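Local coordinates for ferrous iron uptake transporter protein B (Streptococcus thermophilus, PDB 3TAH) that binds guanine nucleotides through its G-protein domain, the cytosolic part of a membrane protein that probably drives GTP-dependent ferrous iron uptake, at residues T17-L22 with V141-L146; V87-N92 with L114-V119. The protein carries 1 engineered substitution. All blocks are in the same frame, centred on the assembly; numbering follows the deposited sequence.

Interaction 1. Residues T17-L22 with V141-L146. With BGO (3'-O-(N-methylanthraniloyl)guanosine-5'-diphosphate), chain C.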
loop_
_atom_site.group_PDB
_atom_site.type_symbol
_atom_site.label_atom_id
_atom_site.label_comp_id
_atom_site.label_asym_id
_atom_site.label_seq_id
_atom_site.Cartn_x
_atom_site.Cartn_y
_atom_site.Cartn_z
ATOM N N THR A 17 10.612 4.408 11.217
ATOM C CA THR A 17 10.762 5.172 12.452
ATOM C C THR A 17 11.827 6.252 12.305
ATOM O O THR A 17 11.620 7.391 12.740
ATOM C CB THR A 17 11.155 4.291 13.662
ATOM O OG1 THR A 17 10.162 3.283 13.862
ATOM C CG2 THR A 17 11.272 5.128 14.922
ATOM N N SER A 18 12.957 5.890 11.696
ATOM C CA SER A 18 14.042 6.833 11.467
ATOM C C SER A 18 13.558 8.021 10.655
ATOM O O SER A 18 13.878 9.159 10.999
ATOM C CB SER A 18 15.229 6.173 10.762
ATOM O OG SER A 18 15.810 5.163 11.573
ATOM N N LEU A 19 12.795 7.764 9.584
ATOM C CA LEU A 19 12.238 8.859 8.775
ATOM C C LEU A 19 11.153 9.615 9.537
ATOM O O LEU A 19 11.110 10.829 9.494
ATOM C CB LEU A 19 11.673 8.363 7.442
ATOM C CG LEU A 19 12.705 7.851 6.444
ATOM C CD1 LEU A 19 12.034 7.169 5.250
ATOM C CD2 LEU A 19 13.613 8.962 5.957
ATOM N N PHE A 20 10.280 8.900 10.229
ATOM C CA PHE A 20 9.282 9.561 11.077
ATOM C C PHE A 20 9.932 10.585 12.014
ATOM O O PHE A 20 9.480 11.742 12.111
ATOM C CB PHE A 20 8.486 8.541 11.896
ATOM C CG PHE A 20 7.402 9.169 12.722
ATOM C CD1 PHE A 20 6.199 9.537 12.137
ATOM C CD2 PHE A 20 7.591 9.418 14.079
ATOM C CE1 PHE A 20 5.180 10.139 12.891
ATOM C CE2 PHE A 20 6.569 10.017 14.841
ATOM C CZ PHE A 20 5.363 10.370 14.234
ATOM N N ASN A 21 10.992 10.156 12.696
ATOM C CA ASN A 21 11.715 11.026 13.642
ATOM C C ASN A 21 12.361 12.222 12.970
ATOM O O ASN A 21 12.300 13.325 13.510
ATOM C CB ASN A 21 12.736 10.222 14.464
ATOM C CG ASN A 21 12.072 9.243 15.410
ATOM O OD1 ASN A 21 10.910 9.411 15.775
ATOM N ND2 ASN A 21 12.805 8.208 15.817
ATOM N N LEU A 22 12.958 12.023 11.790
ATOM C CA LEU A 22 13.510 13.142 11.022
ATOM C C LEU A 22 12.445 14.139 10.572
ATOM O O LEU A 22 12.636 15.353 10.669
ATOM C CB LEU A 22 14.258 12.649 9.783
ATOM C CG LEU A 22 15.682 12.151 9.967
ATOM C CD1 LEU A 22 16.179 11.542 8.661
ATOM C CD2 LEU A 22 16.578 13.321 10.406
ATOM N N VAL A 141 11.015 8.789 -4.618
ATOM C CA VAL A 141 12.127 9.658 -4.229
ATOM C C VAL A 141 13.135 8.857 -3.396
ATOM O O VAL A 141 12.768 8.253 -2.386
ATOM C CB VAL A 141 11.632 10.873 -3.411
ATOM C CG1 VAL A 141 12.820 11.734 -2.942
ATOM C CG2 VAL A 141 10.659 11.712 -4.223
ATOM N N ALA A 142 14.402 8.848 -3.818
ATOM C CA ALA A 142 15.456 8.156 -3.098
ATOM C C ALA A 142 15.715 8.915 -1.807
ATOM O O ALA A 142 15.867 10.141 -1.827
ATOM C CB ALA A 142 16.733 8.069 -3.919
ATOM N N THR A 143 15.740 8.191 -0.690
ATOM C CA THR A 143 16.039 8.789 0.601
ATOM C C THR A 143 17.077 7.975 1.378
ATOM O O THR A 143 17.283 6.782 1.130
ATOM C CB THR A 143 14.774 8.926 1.514
ATOM O OG1 THR A 143 14.281 7.630 1.869
ATOM C CG2 THR A 143 13.673 9.709 0.834
ATOM N N SER A 144 17.715 8.661 2.322
ATOM C CA SER A 144 18.570 8.036 3.330
ATOM C C SER A 144 18.263 8.703 4.663
ATOM O O SER A 144 18.525 9.896 4.834
ATOM C CB SER A 144 20.057 8.193 2.998
ATOM O OG SER A 144 20.842 7.573 4.002
ATOM N N ALA A 145 17.686 7.934 5.586
ATOM C CA ALA A 145 17.441 8.414 6.945
ATOM C C ALA A 145 18.775 8.641 7.675
ATOM O O ALA A 145 18.888 9.566 8.479
ATOM C CB ALA A 145 16.538 7.435 7.709
ATOM N N LEU A 146 19.789 7.827 7.383
ATOM C CA LEU A 146 21.113 7.974 8.014
ATOM C C LEU A 146 21.806 9.264 7.559
ATOM O O LEU A 146 22.145 10.137 8.381
ATOM C CB LEU A 146 22.001 6.754 7.723
ATOM C CG LEU A 146 23.451 6.815 8.243
ATOM C CD1 LEU A 146 23.476 7.016 9.749
ATOM C CD2 LEU A 146 24.200 5.556 7.852
HETATM C "C'" BGO C . 19.815 0.731 13.784
HETATM N N1 BGO C . 20.290 4.189 5.736
HETATM C C2 BGO C . 21.034 3.385 6.627
HETATM N N2 BGO C . 22.302 3.099 6.360
HETATM N N3 BGO C . 20.451 2.907 7.738
HETATM C C4 BGO C . 19.161 3.213 7.998
HETATM C C5 BGO C . 18.374 4.005 7.153
HETATM C C6 BGO C . 18.953 4.513 5.990
HETATM O O6 BGO C . 18.327 5.226 5.195
HETATM N N7 BGO C . 17.169 4.094 7.717
HETATM C C8 BGO C . 17.162 3.400 8.857
HETATM N N9 BGO C . 18.385 2.876 9.013
HETATM P PA BGO C . 14.092 1.758 11.713
HETATM P PB BGO C . 11.417 0.724 11.186
HETATM C "C1'" BGO C . 21.167 0.110 14.200
HETATM O "O1'" BGO C . 19.202 1.472 14.542
HETATM O O1A BGO C . 13.770 3.169 11.486
HETATM C C1B BGO C . 18.913 2.033 10.042
HETATM O O1B BGO C . 10.834 0.579 9.853
HETATM C "C2'" BGO C . 21.844 0.547 15.348
HETATM N "N2'" BGO C . 21.360 1.507 16.143
HETATM O "O2'" BGO C . 19.342 3.158 12.062
HETATM O O2A BGO C . 14.152 1.222 13.114
HETATM C C2B BGO C . 18.498 2.229 11.411
HETATM O O2B BGO C . 10.989 1.900 11.923
HETATM C "C3'" BGO C . 23.060 -0.048 15.668
HETATM O "O3'" BGO C . 19.321 0.489 12.601
HETATM O O3A BGO C . 13.033 0.815 10.917
HETATM C C3B BGO C . 18.080 1.165 12.325
HETATM O O3B BGO C . 11.356 -0.537 11.995
HETATM C "C4'" BGO C . 23.597 -1.039 14.868
HETATM O "O4'" BGO C . 18.208 0.750 9.881
HETATM C C4B BGO C . 17.621 0.246 11.196
HETATM C "C5'" BGO C . 22.936 -1.478 13.728
HETATM O "O5'" BGO C . 15.488 1.432 10.980
HETATM C C5B BGO C . 16.096 0.131 11.020
HETATM C "C6'" BGO C . 21.709 -0.894 13.393
HETATM C "CM'" BGO C . 21.741 1.647 17.560
#
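A145 and S18 meet beside the guanine of BGO, a flat group with L146 over one face and, in one of its two conformers, the sulphur of M116 over the other. L146 CB sits 3.7 Å from BGO N1, while its CD2 branch reaches out above the exocyclic N2. At the N7/O6 edge, A145 comes in from the L146 side of the plane: its CB is 3.4 Å from BGO N7, and its backbone N gives BGO O6 a bent hydrogen bond of 2.8 Å (136°). That same methyl closes the contact with the helix, 3.6 Å from S18 CB and 3.7 Å from L19 CD2. L22 CD1 lies against A145 O at 3.4 Å. S18 OG is anti to its own carbonyl carbon (chi1 -64°), which keeps it beside S18 N, and the two together grip the alpha-phosphate oxygen O1A. T17 likewise holds the beta-phosphate O2B with its N and OG1. Base and phosphates are thus read by touching parts of the chain. Behind the nucleotide, L19 and L22 run on to V151 of helix 151-159, and L19 also packs on A113 of strand 110-115, next to strand 140-142.

Interaction 2. Residues V87-N92 with L114-V119. With BGO (3'-O-(N-methylanthraniloyl)guanosine-5'-diphosphate), chain C.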
loop_
_atom_site.group_PDB
_atom_site.type_symbol
_atom_site.label_atom_id
_atom_site.label_comp_id
_atom_site.label_asym_id
_atom_site.label_seq_id
_atom_site.Cartn_x
_atom_site.Cartn_y
_atom_site.Cartn_z
ATOM N N VAL A 87 7.406 3.808 2.863
ATOM C CA VAL A 87 8.853 3.650 3.093
ATOM C C VAL A 87 9.253 2.248 2.626
ATOM O O VAL A 87 8.735 1.243 3.125
ATOM C CB VAL A 87 9.234 3.866 4.580
ATOM C CG1 VAL A 87 10.743 3.718 4.799
ATOM C CG2 VAL A 87 8.748 5.228 5.054
ATOM N N VAL A 88 10.159 2.206 1.655
ATOM C CA VAL A 88 10.631 0.976 1.022
ATOM C C VAL A 88 12.150 0.852 1.173
ATOM O O VAL A 88 12.885 1.782 0.851
ATOM C CB VAL A 88 10.242 0.975 -0.480
ATOM C CG1 VAL A 88 10.952 -0.137 -1.287
ATOM C CG2 VAL A 88 8.711 0.873 -0.620
ATOM N N ASP A 89 12.589 -0.307 1.660
ATOM C CA ASP A 89 13.994 -0.657 1.782
ATOM C C ASP A 89 14.588 -1.018 0.420
ATOM O O ASP A 89 14.363 -2.128 -0.103
ATOM C CB ASP A 89 14.132 -1.842 2.744
ATOM C CG ASP A 89 15.578 -2.278 2.962
ATOM O OD1 ASP A 89 16.513 -1.695 2.387
ATOM O OD2 ASP A 89 15.767 -3.230 3.727
ATOM N N ALA A 90 15.372 -0.090 -0.127
ATOM C CA ALA A 90 15.994 -0.260 -1.443
ATOM C C ALA A 90 16.853 -1.515 -1.561
ATOM O O ALA A 90 16.972 -2.059 -2.656
ATOM C CB ALA A 90 16.825 0.950 -1.799
ATOM N N THR A 91 17.440 -1.962 -0.446
ATOM C CA THR A 91 18.324 -3.139 -0.434
ATOM C C THR A 91 17.546 -4.460 -0.406
ATOM O O THR A 91 18.138 -5.528 -0.445
ATOM C CB THR A 91 19.305 -3.126 0.764
ATOM O OG1 THR A 91 18.619 -3.515 1.963
ATOM C CG2 THR A 91 19.955 -1.751 0.943
ATOM N N ASN A 92 16.222 -4.383 -0.325
ATOM C CA ASN A 92 15.363 -5.557 -0.318
ATOM C C ASN A 92 14.081 -5.238 -1.075
ATOM O O ASN A 92 12.964 -5.442 -0.578
ATOM C CB ASN A 92 15.072 -5.867 1.134
ATOM C CG ASN A 92 14.371 -7.168 1.331
ATOM O OD1 ASN A 92 13.611 -7.297 2.284
ATOM N ND2 ASN A 92 14.601 -8.135 0.455
ATOM N N LEU A 114 12.205 5.703 -1.203
ATOM C CA LEU A 114 13.045 4.571 -1.528
ATOM C C LEU A 114 14.254 4.761 -0.628
ATOM O O LEU A 114 15.235 5.407 -1.027
ATOM C CB LEU A 114 13.395 4.567 -3.022
ATOM C CG LEU A 114 14.305 3.428 -3.509
ATOM C CD1 LEU A 114 13.593 2.094 -3.348
ATOM C CD2 LEU A 114 14.759 3.605 -4.953
ATOM N N ASN A 115 14.144 4.189 0.577
ATOM C CA ASN A 115 15.048 4.429 1.702
ATOM C C ASN A 115 16.233 3.444 1.703
ATOM O O ASN A 115 16.237 2.472 0.945
ATOM C CB ASN A 115 14.234 4.419 3.019
ATOM C CG ASN A 115 14.986 5.024 4.201
ATOM O OD1 ASN A 115 15.534 6.122 4.108
ATOM N ND2 ASN A 115 15.006 4.310 5.324
ATOM N N MET A 116 17.243 3.690 2.537
ATOM C CA MET A 116 18.467 2.874 2.575
ATOM C C MET A 116 19.282 3.008 1.297
ATOM O O MET A 116 20.077 2.118 0.981
ATOM C CB MET A 116 18.170 1.390 2.779
ATOM C CG MET A 116 17.346 1.088 3.995
ATOM S SD MET A 116 18.416 0.933 5.431
ATOM C CE MET A 116 17.162 0.685 6.677
ATOM N N ILE A 117 19.095 4.109 0.569
ATOM C CA ILE A 117 19.752 4.290 -0.723
ATOM C C ILE A 117 21.291 4.347 -0.577
ATOM O O ILE A 117 22.033 3.947 -1.488
ATOM C CB ILE A 117 19.157 5.523 -1.492
ATOM C CG1 ILE A 117 19.229 5.290 -3.001
ATOM C CG2 ILE A 117 19.823 6.846 -1.076
ATOM C CD1 ILE A 117 18.272 4.196 -3.493
ATOM N N ASP A 118 21.762 4.828 0.571
ATOM C CA ASP A 118 23.210 4.875 0.850
ATOM C C ASP A 118 23.848 3.484 1.024
ATOM O O ASP A 118 25.033 3.314 0.753
ATOM C CB ASP A 118 23.484 5.712 2.102
ATOM C CG ASP A 118 22.821 5.136 3.340
ATOM O OD1 ASP A 118 21.577 5.137 3.388
ATOM O OD2 ASP A 118 23.520 4.675 4.264
ATOM N N VAL A 119 23.058 2.519 1.495
ATOM C CA VAL A 119 23.480 1.131 1.722
ATOM C C VAL A 119 23.623 0.394 0.399
ATOM O O VAL A 119 24.549 -0.398 0.201
ATOM C CB VAL A 119 22.451 0.357 2.593
ATOM C CG1 VAL A 119 22.914 -1.079 2.878
ATOM C CG2 VAL A 119 22.191 1.086 3.895
HETATM C "C'" BGO C . 19.815 0.731 13.784
HETATM N N1 BGO C . 20.290 4.189 5.736
HETATM C C2 BGO C . 21.034 3.385 6.627
HETATM N N2 BGO C . 22.302 3.099 6.360
HETATM N N3 BGO C . 20.451 2.907 7.738
HETATM C C4 BGO C . 19.161 3.213 7.998
HETATM C C5 BGO C . 18.374 4.005 7.153
HETATM C C6 BGO C . 18.953 4.513 5.990
HETATM O O6 BGO C . 18.327 5.226 5.195
HETATM N N7 BGO C . 17.169 4.094 7.717
HETATM C C8 BGO C . 17.162 3.400 8.857
HETATM N N9 BGO C . 18.385 2.876 9.013
HETATM P PA BGO C . 14.092 1.758 11.713
HETATM P PB BGO C . 11.417 0.724 11.186
HETATM C "C1'" BGO C . 21.167 0.110 14.200
HETATM O "O1'" BGO C . 19.202 1.472 14.542
HETATM O O1A BGO C . 13.770 3.169 11.486
HETATM C C1B BGO C . 18.913 2.033 10.042
HETATM O O1B BGO C . 10.834 0.579 9.853
HETATM C "C2'" BGO C . 21.844 0.547 15.348
HETATM N "N2'" BGO C . 21.360 1.507 16.143
HETATM O "O2'" BGO C . 19.342 3.158 12.062
HETATM O O2A BGO C . 14.152 1.222 13.114
HETATM C C2B BGO C . 18.498 2.229 11.411
HETATM O O2B BGO C . 10.989 1.900 11.923
HETATM C "C3'" BGO C . 23.060 -0.048 15.668
HETATM O "O3'" BGO C . 19.321 0.489 12.601
HETATM O O3A BGO C . 13.033 0.815 10.917
HETATM C C3B BGO C . 18.080 1.165 12.325
HETATM O O3B BGO C . 11.356 -0.537 11.995
HETATM C "C4'" BGO C . 23.597 -1.039 14.868
HETATM O "O4'" BGO C . 18.208 0.750 9.881
HETATM C C4B BGO C . 17.621 0.246 11.196
HETATM C "C5'" BGO C . 22.936 -1.478 13.728
HETATM O "O5'" BGO C . 15.488 1.432 10.980
HETATM C C5B BGO C . 16.096 0.131 11.020
HETATM C "C6'" BGO C . 21.709 -0.894 13.393
HETATM C "CM'" BGO C . 21.741 1.647 17.560
#
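D89 and N115 form a parallel bridge where strands 83-89 and 110-115 run out at the nucleotide, the second leading into the N-x-x-D guanine-recognition motif, N115 to D118. N115 bonds with both neighbours of D89, its N to V88 O at 2.7 Å and its O from A90 N at 2.9 Å, as a parallel bridge requires. On the face shared by V88 and L114, L114 CD1 lies 4.0 Å from V88 CG1 and also meets the A90 methyl, which I117 CD1 touches. D89 OD1 accepts from T91 N, an Asx turn, and also from T91 OG1, both from the same face of the carboxylate. T91 chi1 of 77° turns OG1 to D89 and CG2 to V119 CG1, at 3.6 Å. The N115 amide, with CG anti to the backbone N (chi1 -164°), sends ND2 to BGO N7 at 3.2 Å; S14 O also receives ND2, and T143 OG1 bonds to OD1, fixing the amide's flip. M116 N adds a longer bond to BGO O6. D118 takes BGO N1 on OD1 at 2.8 Å, almost straight (178°), and BGO N2 on OD2 at 2.9 Å. This two-pronged carboxylate grip on guanine is the specificity signature of P-loop GTPases.

From the N terminus, the chain lays down strand 4-10 and the phosphate-binding turn leading into helix 16-24, most of which, residues 17-22, enters interaction 1. It then runs through strands 28-32, 39-45 and 51-55 and helix 67-77 to strand 83-89, which carries residues 87-89. Helix 93-105 crosses over to strand 110-115, and interaction 2 closes this short beta-alpha-beta loop. Only after strand 140-142 does the chain come back to helix 16-24, so the wide loop of interaction 1 encloses the smaller one without crossing it. The two join directly: S144 OG bonds to D118 OD1, T143 N to L114 O, and L19 packs on V87. Both line one nucleotide site, one holding phosphates and O6, the other the base.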